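Local coordinates for S-adenosylmethionine:tRNA ribosyltransferase-isomerase (Thermotoga maritima, PDB 1VKY), which probably transfers and isomerises the ribose of S-adenosylmethionine onto the 7-aminomethyl group of 7-deazaguanine in tRNA, giving epoxyqueuosine on the pathway to queuosine, at residues B[270-275]-B[292-297]; B[285-290]-B[314-319]; B[302-307]-B[325-330]. All coordinates share one frame; numbering follows the deposited sequence.

Contact 1: residues B[270-275]-B[292-297]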
loop_
_atom_site.group_PDB
_atom_site.type_symbol
_atom_site.label_atom_id
_atom_site.label_comp_id
_atom_site.label_asym_id
_atom_site.label_seq_id
_atom_site.Cartn_x
_atom_site.Cartn_y
_atom_site.Cartn_z
ATOM N N ILE B 270 -0.031 11.164 27.602
ATOM C CA ILE B 270 -0.963 11.852 28.525
ATOM C C ILE B 270 -0.969 11.262 29.924
ATOM O O ILE B 270 -1.295 11.962 30.887
ATOM C CB ILE B 270 -2.444 11.949 27.984
ATOM C CG1 ILE B 270 -3.130 10.582 27.992
ATOM C CG2 ILE B 270 -2.452 12.582 26.633
ATOM C CD1 ILE B 270 -4.582 10.629 27.850
ATOM N N ALA B 271 -0.628 9.986 30.037
ATOM C CA ALA B 271 -0.492 9.333 31.343
ATOM C C ALA B 271 0.596 10.016 32.179
ATOM O O ALA B 271 0.610 9.851 33.386
ATOM C CB ALA B 271 -0.122 7.852 31.189
ATOM N N ARG B 272 1.538 10.714 31.540
ATOM C CA ARG B 272 2.655 11.322 32.245
ATOM C C ARG B 272 2.463 12.838 32.393
ATOM O O ARG B 272 3.396 13.533 32.752
ATOM C CB ARG B 272 3.961 11.026 31.512
ATOM C CG ARG B 272 4.352 9.529 31.648
ATOM C CD ARG B 272 5.368 9.062 30.711
ATOM N NE ARG B 272 5.808 7.705 31.091
ATOM C CZ ARG B 272 5.127 6.585 30.911
ATOM N NH1 ARG B 272 3.925 6.589 30.339
ATOM N NH2 ARG B 272 5.629 5.428 31.327
ATOM N N LEU B 273 1.260 13.342 32.126
ATOM C CA LEU B 273 0.997 14.767 32.254
ATOM C C LEU B 273 0.047 14.959 33.386
ATOM O O LEU B 273 -0.619 14.025 33.816
ATOM C CB LEU B 273 0.332 15.310 30.995
ATOM C CG LEU B 273 1.169 15.318 29.731
ATOM C CD1 LEU B 273 0.284 15.645 28.529
ATOM C CD2 LEU B 273 2.318 16.293 29.861
ATOM N N PRO B 274 -0.066 16.184 33.887
ATOM C CA PRO B 274 -1.060 16.420 34.919
ATOM C C PRO B 274 -2.456 16.105 34.366
ATOM O O PRO B 274 -2.679 16.180 33.179
ATOM C CB PRO B 274 -0.924 17.911 35.254
ATOM C CG PRO B 274 0.142 18.484 34.413
ATOM C CD PRO B 274 0.678 17.403 33.502
ATOM N N GLU B 275 -3.374 15.757 35.244
ATOM C CA GLU B 275 -4.700 15.361 34.870
ATOM C C GLU B 275 -5.464 16.514 34.231
ATOM O O GLU B 275 -5.474 17.591 34.771
ATOM C CB GLU B 275 -5.388 14.891 36.127
ATOM C CG GLU B 275 -6.825 14.438 35.942
ATOM C CD GLU B 275 -7.327 13.658 37.150
ATOM O OE1 GLU B 275 -6.649 12.662 37.530
ATOM O OE2 GLU B 275 -8.385 14.042 37.721
ATOM N N GLU B 292 7.357 1.081 31.461
ATOM C CA GLU B 292 6.142 0.824 32.219
ATOM C C GLU B 292 4.938 1.506 31.550
ATOM O O GLU B 292 4.890 2.736 31.445
ATOM C CB GLU B 292 6.271 1.398 33.632
ATOM C CG GLU B 292 5.093 1.106 34.554
ATOM C CD GLU B 292 4.952 -0.388 34.905
ATOM O OE1 GLU B 292 5.944 -1.165 34.803
ATOM O OE2 GLU B 292 3.827 -0.787 35.284
ATOM N N PHE B 293 3.971 0.691 31.147
ATOM C CA PHE B 293 2.788 1.188 30.462
ATOM C C PHE B 293 1.743 1.543 31.518
ATOM O O PHE B 293 1.246 0.681 32.224
ATOM C CB PHE B 293 2.340 0.185 29.417
ATOM C CG PHE B 293 3.311 0.103 28.290
ATOM C CD1 PHE B 293 4.486 -0.660 28.416
ATOM C CD2 PHE B 293 3.112 0.851 27.143
ATOM C CE1 PHE B 293 5.456 -0.674 27.391
ATOM C CE2 PHE B 293 4.037 0.856 26.135
ATOM C CZ PHE B 293 5.237 0.098 26.247
ATOM N N LYS B 294 1.470 2.831 31.663
ATOM C CA LYS B 294 0.553 3.328 32.665
ATOM C C LYS B 294 -0.907 3.298 32.251
ATOM O O LYS B 294 -1.810 3.276 33.093
ATOM C CB LYS B 294 0.937 4.757 33.024
ATOM C CG LYS B 294 2.283 4.817 33.719
ATOM C CD LYS B 294 2.708 6.282 34.035
ATOM C CE LYS B 294 3.962 6.313 34.949
ATOM N NZ LYS B 294 4.171 5.083 35.832
ATOM N N LEU B 295 -1.180 3.353 30.973
ATOM C CA LEU B 295 -2.575 3.377 30.526
ATOM C C LEU B 295 -2.937 2.188 29.645
ATOM O O LEU B 295 -4.063 1.676 29.675
ATOM C CB LEU B 295 -2.917 4.674 29.785
ATOM C CG LEU B 295 -3.544 5.827 30.540
ATOM C CD1 LEU B 295 -3.894 6.942 29.632
ATOM C CD2 LEU B 295 -4.777 5.418 31.398
ATOM N N VAL B 296 -1.985 1.660 28.934
ATOM C CA VAL B 296 -2.304 0.596 27.967
ATOM C C VAL B 296 -2.188 -0.804 28.590
ATOM O O VAL B 296 -1.099 -1.192 29.015
ATOM C CB VAL B 296 -1.368 0.718 26.783
ATOM C CG1 VAL B 296 -1.664 -0.405 25.730
ATOM C CG2 VAL B 296 -1.464 2.086 26.152
ATOM N N ASP B 297 -3.296 -1.553 28.637
ATOM C CA ASP B 297 -3.299 -2.918 29.229
ATOM C C ASP B 297 -3.069 -4.038 28.223
ATOM O O ASP B 297 -2.673 -5.155 28.586
ATOM C CB ASP B 297 -4.607 -3.191 29.960
ATOM C CG ASP B 297 -4.917 -2.120 30.991
ATOM O OD1 ASP B 297 -4.028 -1.804 31.800
ATOM O OD2 ASP B 297 -6.005 -1.507 31.035
#
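Lys294 lies across the type I beta turn of Ile270 to Leu273, and its side chain can be followed outward over Ala271 and Arg272. Its CB rests 3.8 Å from Ala271 CB. Its CG then comes near Arg272 NH1 and NH2. Its CD sits over one face of the guanidinium, toward the rim, 3.9 Å from Arg272 NH1. CE continues past Arg272 NH2, and the chain bends at its last torsion (chi4 -26°). Lys294 NZ stops 4.7 Å from Arg272 NH2, so two like charges lie close without touching.

The guanidinium is held at its edge. Arg272 NH2 donates to Glu292 O at 2.8 Å, and the oxygen lies in the guanidinium plane. Arg272 NH1 forms a salt bridge with Glu268. An alanine at Arg272 would probably leave Glu292 O without this donor, Glu268 without its cationic mate and the Lys294 chain without the flat group it crosses.

Beside this, Leu295 CG packs 4.0 Å from Ala271 CB, and Leu295 CD1 meets the buried Ile270 at CG1. The Glu268 carboxylate also accepts the backbone N-H groups of Lys294, Leu295 and Val296. This surface contact therefore ties the loop before strand 298-302 to the end of helix 261-270. Ile270 reaches on to strand 234-238, while Phe293 and Val296 turn to helix 309-318.

Contact 2: residues B[285-290]-B[314-319]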
loop_
_atom_site.group_PDB
_atom_site.type_symbol
_atom_site.label_atom_id
_atom_site.label_comp_id
_atom_site.label_asym_id
_atom_site.label_seq_id
_atom_site.Cartn_x
_atom_site.Cartn_y
_atom_site.Cartn_z
ATOM N N LEU B 285 7.672 11.420 22.932
ATOM C CA LEU B 285 7.988 10.274 23.801
ATOM C C LEU B 285 8.600 9.165 23.000
ATOM O O LEU B 285 8.027 8.778 21.972
ATOM C CB LEU B 285 6.714 9.790 24.503
ATOM C CG LEU B 285 6.880 8.553 25.417
ATOM C CD1 LEU B 285 7.826 8.843 26.575
ATOM C CD2 LEU B 285 5.523 8.135 25.966
ATOM N N PHE B 286 9.765 8.668 23.436
ATOM C CA PHE B 286 10.434 7.560 22.803
ATOM C C PHE B 286 10.366 6.334 23.735
ATOM O O PHE B 286 10.907 6.374 24.831
ATOM C CB PHE B 286 11.911 7.912 22.503
ATOM C CG PHE B 286 12.668 6.801 21.858
ATOM C CD1 PHE B 286 12.381 6.416 20.582
ATOM C CD2 PHE B 286 13.638 6.111 22.535
ATOM C CE1 PHE B 286 13.039 5.373 19.992
ATOM C CE2 PHE B 286 14.309 5.061 21.929
ATOM C CZ PHE B 286 14.014 4.717 20.660
ATOM N N ILE B 287 9.676 5.279 23.301
ATOM C CA ILE B 287 9.415 4.107 24.098
ATOM C C ILE B 287 10.397 3.013 23.672
ATOM O O ILE B 287 10.471 2.637 22.502
ATOM C CB ILE B 287 7.957 3.653 23.958
ATOM C CG1 ILE B 287 7.017 4.778 24.377
ATOM C CG2 ILE B 287 7.746 2.311 24.683
ATOM C CD1 ILE B 287 5.512 4.492 24.122
ATOM N N TYR B 288 11.149 2.527 24.648
ATOM C CA TYR B 288 12.240 1.579 24.438
ATOM C C TYR B 288 12.320 0.719 25.702
ATOM O O TYR B 288 12.067 1.237 26.802
ATOM C CB TYR B 288 13.514 2.406 24.252
ATOM C CG TYR B 288 14.742 1.651 23.845
ATOM C CD1 TYR B 288 15.007 1.383 22.508
ATOM C CD2 TYR B 288 15.661 1.193 24.807
ATOM C CE1 TYR B 288 16.127 0.672 22.115
ATOM C CE2 TYR B 288 16.808 0.453 24.407
ATOM C CZ TYR B 288 17.040 0.221 23.048
ATOM O OH TYR B 288 18.161 -0.473 22.575
ATOM N N PRO B 289 12.682 -0.556 25.606
ATOM C CA PRO B 289 12.635 -1.445 26.799
ATOM C C PRO B 289 13.750 -1.104 27.791
ATOM O O PRO B 289 14.814 -0.745 27.353
ATOM C CB PRO B 289 12.895 -2.831 26.226
ATOM C CG PRO B 289 12.992 -2.694 24.779
ATOM C CD PRO B 289 13.198 -1.263 24.438
ATOM N N PRO B 290 13.538 -1.195 29.103
ATOM C CA PRO B 290 12.272 -1.515 29.716
ATOM C C PRO B 290 11.347 -0.286 29.849
ATOM O O PRO B 290 11.821 0.829 30.074
ATOM C CB PRO B 290 12.709 -2.023 31.096
ATOM C CG PRO B 290 13.845 -1.181 31.407
ATOM C CD PRO B 290 14.604 -1.024 30.119
ATOM N N VAL B 314 7.095 -2.194 20.682
ATOM C CA VAL B 314 6.408 -3.438 20.982
ATOM C C VAL B 314 7.247 -4.345 21.896
ATOM O O VAL B 314 6.724 -5.016 22.792
ATOM C CB VAL B 314 5.989 -4.178 19.683
ATOM C CG1 VAL B 314 5.364 -5.460 20.006
ATOM C CG2 VAL B 314 5.001 -3.314 18.913
ATOM N N ALA B 315 8.557 -4.350 21.704
ATOM C CA ALA B 315 9.449 -5.086 22.594
ATOM C C ALA B 315 9.341 -4.559 24.032
ATOM O O ALA B 315 9.320 -5.334 24.991
ATOM C CB ALA B 315 10.905 -4.962 22.074
ATOM N N ALA B 316 9.219 -3.244 24.193
ATOM C CA ALA B 316 9.056 -2.700 25.528
ATOM C C ALA B 316 7.738 -3.234 26.083
ATOM O O ALA B 316 7.627 -3.500 27.271
ATOM C CB ALA B 316 9.058 -1.198 25.514
ATOM N N PHE B 317 6.719 -3.361 25.237
ATOM C CA PHE B 317 5.380 -3.727 25.745
ATOM C C PHE B 317 5.295 -5.209 26.151
ATOM O O PHE B 317 4.728 -5.555 27.176
ATOM C CB PHE B 317 4.309 -3.424 24.700
ATOM C CG PHE B 317 2.935 -3.565 25.239
ATOM C CD1 PHE B 317 2.403 -2.577 26.068
ATOM C CD2 PHE B 317 2.184 -4.696 24.990
ATOM C CE1 PHE B 317 1.133 -2.725 26.631
ATOM C CE2 PHE B 317 0.879 -4.836 25.565
ATOM C CZ PHE B 317 0.388 -3.830 26.371
ATOM N N ALA B 318 5.864 -6.064 25.312
ATOM C CA ALA B 318 5.784 -7.518 25.454
ATOM C C ALA B 318 6.963 -8.134 26.193
ATOM O O ALA B 318 6.847 -9.241 26.677
ATOM C CB ALA B 318 5.666 -8.123 24.093
ATOM N N GLY B 319 8.097 -7.439 26.260
ATOM C CA GLY B 319 9.342 -8.029 26.738
ATOM C C GLY B 319 10.203 -8.318 25.539
ATOM O O GLY B 319 9.733 -8.936 24.597
#
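Pro289 and Ala316 bring their backbones together with CA atoms only 4.0 Å apart, as the extended chain of 285-290 runs up against the last turns of helix 309-318. The small side chains of Ala315 and Ala316 are consistent with so close an approach. The CB of Ala316 points at the loop and is the focus of the contact. It lies 3.7 Å from Pro289 N and 3.8 Å from Tyr288 C, so the methyl sits against the peptide link between these two residues. Ile287 adds its CG2 branch at 3.8 Å from the same Ala316 CB. With CG1 beside the backbone N (chi1 -58°), CG2 stands anti to that N and faces Ala316.

The Pro289 ring lies over the helix backbone. Its CB is 3.9 Å from Ala316 CA. Its CG rests near the backbone N of the same residue. Pro289 CG also touches Ala315 CB at 4.1 Å. No hydrogen bond crosses between the two segments, and the side chains that meet are all apolar. On the loop itself, Pro289 CD lies over one face of the Tyr288 ring, toward its rim. A cis peptide bond follows Pro289 and turns the chain into Pro290.

The helix ends at Gly319, whose N bonds to Ala315 O. Gly319 has positive phi (103°), where a side chain would be jammed against the preceding carbonyl. It is also the N-cap of helix 320-332.

The loop covers one flank of helix 309-318, with Ile287 against Leu313 and Tyr288 against Met312. Ile287 also reaches Val264 of helix 261-270. Val314 and Phe317 point away from the loop, and together with Ala318 they pack on Ile346 of strand 343-346.

Contact 3: residues B[302-307]-B[325-330]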
loop_
_atom_site.group_PDB
_atom_site.type_symbol
_atom_site.label_atom_id
_atom_site.label_comp_id
_atom_site.label_asym_id
_atom_site.label_seq_id
_atom_site.Cartn_x
_atom_site.Cartn_y
_atom_site.Cartn_z
ATOM N N ASN B 302 0.644 -4.240 14.040
ATOM C CA ASN B 302 1.205 -5.011 12.919
ATOM C C ASN B 302 2.530 -5.621 13.283
ATOM O O ASN B 302 3.031 -5.443 14.392
ATOM C CB ASN B 302 1.334 -4.115 11.666
ATOM C CG ASN B 302 -0.032 -3.630 11.122
ATOM O OD1 ASN B 302 -1.064 -4.286 11.288
ATOM N ND2 ASN B 302 -0.016 -2.469 10.481
ATOM N N PHE B 303 3.058 -6.425 12.356
ATOM C CA PHE B 303 4.427 -6.939 12.427
ATOM C C PHE B 303 5.386 -5.915 11.834
ATOM O O PHE B 303 5.249 -5.544 10.675
ATOM C CB PHE B 303 4.516 -8.275 11.711
ATOM C CG PHE B 303 3.984 -9.401 12.515
ATOM C CD1 PHE B 303 2.681 -9.737 12.467
ATOM C CD2 PHE B 303 4.823 -10.097 13.368
ATOM C CE1 PHE B 303 2.198 -10.805 13.220
ATOM C CE2 PHE B 303 4.367 -11.121 14.136
ATOM C CZ PHE B 303 3.045 -11.491 14.058
ATOM N N HIS B 304 6.351 -5.458 12.635
ATOM C CA HIS B 304 7.196 -4.337 12.254
ATOM C C HIS B 304 8.515 -4.828 11.692
ATOM O O HIS B 304 8.860 -5.968 11.853
ATOM C CB HIS B 304 7.380 -3.404 13.442
ATOM C CG HIS B 304 6.071 -2.991 14.076
ATOM N ND1 HIS B 304 5.159 -2.190 13.426
ATOM C CD2 HIS B 304 5.489 -3.344 15.250
ATOM C CE1 HIS B 304 4.085 -2.033 14.187
ATOM N NE2 HIS B 304 4.262 -2.723 15.300
ATOM N N LEU B 305 9.255 -3.942 11.031
ATOM C CA LEU B 305 10.450 -4.337 10.318
ATOM C C LEU B 305 11.646 -4.439 11.263
ATOM O O LEU B 305 11.675 -3.751 12.323
ATOM C CB LEU B 305 10.699 -3.292 9.207
ATOM C CG LEU B 305 9.590 -3.101 8.140
ATOM C CD1 LEU B 305 9.819 -1.842 7.289
ATOM C CD2 LEU B 305 9.526 -4.347 7.255
ATOM N N PRO B 306 12.648 -5.243 10.877
ATOM C CA PRO B 306 13.905 -5.305 11.593
ATOM C C PRO B 306 14.441 -3.936 11.904
ATOM O O PRO B 306 14.390 -3.013 11.070
ATOM C CB PRO B 306 14.850 -6.035 10.615
ATOM C CG PRO B 306 13.951 -6.894 9.773
ATOM C CD PRO B 306 12.656 -6.137 9.694
ATOM N N ARG B 307 14.879 -3.785 13.153
ATOM C CA ARG B 307 15.523 -2.559 13.606
ATOM C C ARG B 307 14.592 -1.354 13.659
ATOM O O ARG B 307 15.070 -0.251 13.886
ATOM C CB ARG B 307 16.747 -2.217 12.717
ATOM C CG ARG B 307 17.827 -3.340 12.604
ATOM C CD ARG B 307 18.898 -3.059 11.532
ATOM N NE ARG B 307 18.554 -3.784 10.298
ATOM C CZ ARG B 307 18.231 -3.251 9.116
ATOM N NH1 ARG B 307 18.244 -1.938 8.878
ATOM N NH2 ARG B 307 17.917 -4.077 8.141
ATOM N N GLU B 325 11.334 -13.860 20.113
ATOM C CA GLU B 325 10.915 -15.258 19.934
ATOM C C GLU B 325 9.642 -15.316 19.058
ATOM O O GLU B 325 9.560 -16.056 18.084
ATOM C CB GLU B 325 10.713 -15.873 21.340
ATOM C CG GLU B 325 9.953 -17.185 21.429
ATOM C CD GLU B 325 9.945 -17.779 22.851
ATOM O OE1 GLU B 325 9.607 -17.057 23.846
ATOM N N ALA B 326 8.666 -14.469 19.359
ATOM C CA ALA B 326 7.417 -14.396 18.573
ATOM C C ALA B 326 7.675 -14.042 17.100
ATOM O O ALA B 326 7.041 -14.585 16.187
ATOM C CB ALA B 326 6.458 -13.380 19.201
ATOM N N TYR B 327 8.561 -13.084 16.867
ATOM C CA TYR B 327 8.887 -12.696 15.491
ATOM C C TYR B 327 9.635 -13.803 14.732
ATOM O O TYR B 327 9.423 -14.008 13.531
ATOM C CB TYR B 327 9.720 -11.421 15.464
ATOM C CG TYR B 327 8.887 -10.180 15.413
ATOM C CD1 TYR B 327 8.004 -9.872 16.443
ATOM C CD2 TYR B 327 8.974 -9.300 14.336
ATOM C CE1 TYR B 327 7.242 -8.674 16.394
ATOM C CE2 TYR B 327 8.202 -8.132 14.271
ATOM C CZ TYR B 327 7.343 -7.824 15.308
ATOM O OH TYR B 327 6.601 -6.655 15.254
ATOM N N ARG B 328 10.495 -14.537 15.430
ATOM C CA ARG B 328 11.146 -15.679 14.771
ATOM C C ARG B 328 10.119 -16.748 14.382
ATOM O O ARG B 328 10.187 -17.318 13.282
ATOM C CB ARG B 328 12.232 -16.238 15.670
ATOM C CG ARG B 328 13.536 -15.422 15.618
ATOM C CD ARG B 328 14.733 -16.161 16.243
ATOM N NE ARG B 328 14.515 -16.344 17.673
ATOM C CZ ARG B 328 14.748 -15.436 18.609
ATOM N NH1 ARG B 328 15.250 -14.239 18.302
ATOM N NH2 ARG B 328 14.479 -15.738 19.873
ATOM N N GLU B 329 9.149 -17.015 15.270
ATOM C CA GLU B 329 8.030 -17.920 14.949
ATOM C C GLU B 329 7.154 -17.425 13.800
ATOM O O GLU B 329 6.675 -18.233 12.976
ATOM C CB GLU B 329 7.124 -18.182 16.171
ATOM C CG GLU B 329 7.381 -19.475 16.941
ATOM C CD GLU B 329 7.321 -20.769 16.085
ATOM O OE1 GLU B 329 8.390 -21.353 15.815
ATOM O OE2 GLU B 329 6.223 -21.231 15.691
ATOM N N ALA B 330 6.931 -16.115 13.727
ATOM C CA ALA B 330 6.159 -15.549 12.617
ATOM C C ALA B 330 6.837 -15.774 11.258
ATOM O O ALA B 330 6.174 -16.126 10.286
ATOM C CB ALA B 330 5.890 -14.070 12.827
HETATM O O HOH W 1 4.315 -6.480 16.566
#
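Phe303 and Tyr327 form an edge-to-face aromatic pair that joins the loop after strand 298-302 to helix 320-332. The ring centroids are 5.2 Å apart and the planes are inclined at 59°. Phe303 directs its edge at the face of Tyr327, with CD2 over that face, offset toward the rim, 3.9 Å from Tyr327 CZ. The two side chains slide past each other in opposite directions. Phe303 CG stands beside the backbone N (chi1 -78°), and from there the ring reaches both Tyr327 and Ala330. Phe303 CE2 lies 3.6 Å from Ala330 CB.

These apolar contacts are the tight part. Phe303 also meets Tyr335 and Phe337, and it packs on strands 39-44 and 343-346. Tyr327 carries a second edge-to-face partner in Tyr20.

The other side is polar and holds water, though its residues are buried too. The tyrosine hydroxyl accepts a nearly straight bond from His304 N, 2.9 Å from Tyr327 OH and with an angle of 174°. A water 2.6 Å from Tyr327 OH also bonds to that hydroxyl, and it donates to Asn302 O at 2.7 Å. The hydroxyl is thus gripped by a backbone N-H and a water. Both tie it to the loop, which should limit the turning of the phenol.

A bound unknown ligand lies about 4 Å from the His304 side chain and is hydrogen-bonded to Asn302 N. His304 NE2 bonds to Thr301 OG1, and Asn302 OD1 bonds to His190 NE2. Leu305 packs on Ile27 and Arg307 on Pro24 of the second subunit. At the edge of the Tyr327 ring, in its plane, His304 O lies 3.3 Å from Tyr327 CE2.

Overall arrangement
The three contacts follow one another through the chain like overlapping links: contact 2 opens before contact 1 closes, and contact 3 opens before contact 2 closes. Contacts 1 and 2 have centres about 14 Å apart and touch directly, with Phe293 CE1 3.5 Å from Phe317 CA. Contacts 2 and 3 are also about 14 Å apart between centres. They meet where Val314 CG2 lies 3.7 Å from His304 CD2. Contacts 1 and 3 do not touch: their nearest atoms are about 11 Å apart and their centres about 26 Å. Helix 309-318 stands between them. The unknown ligand, probably from the crystallisation liquor, may mark a pocket beside contact 3.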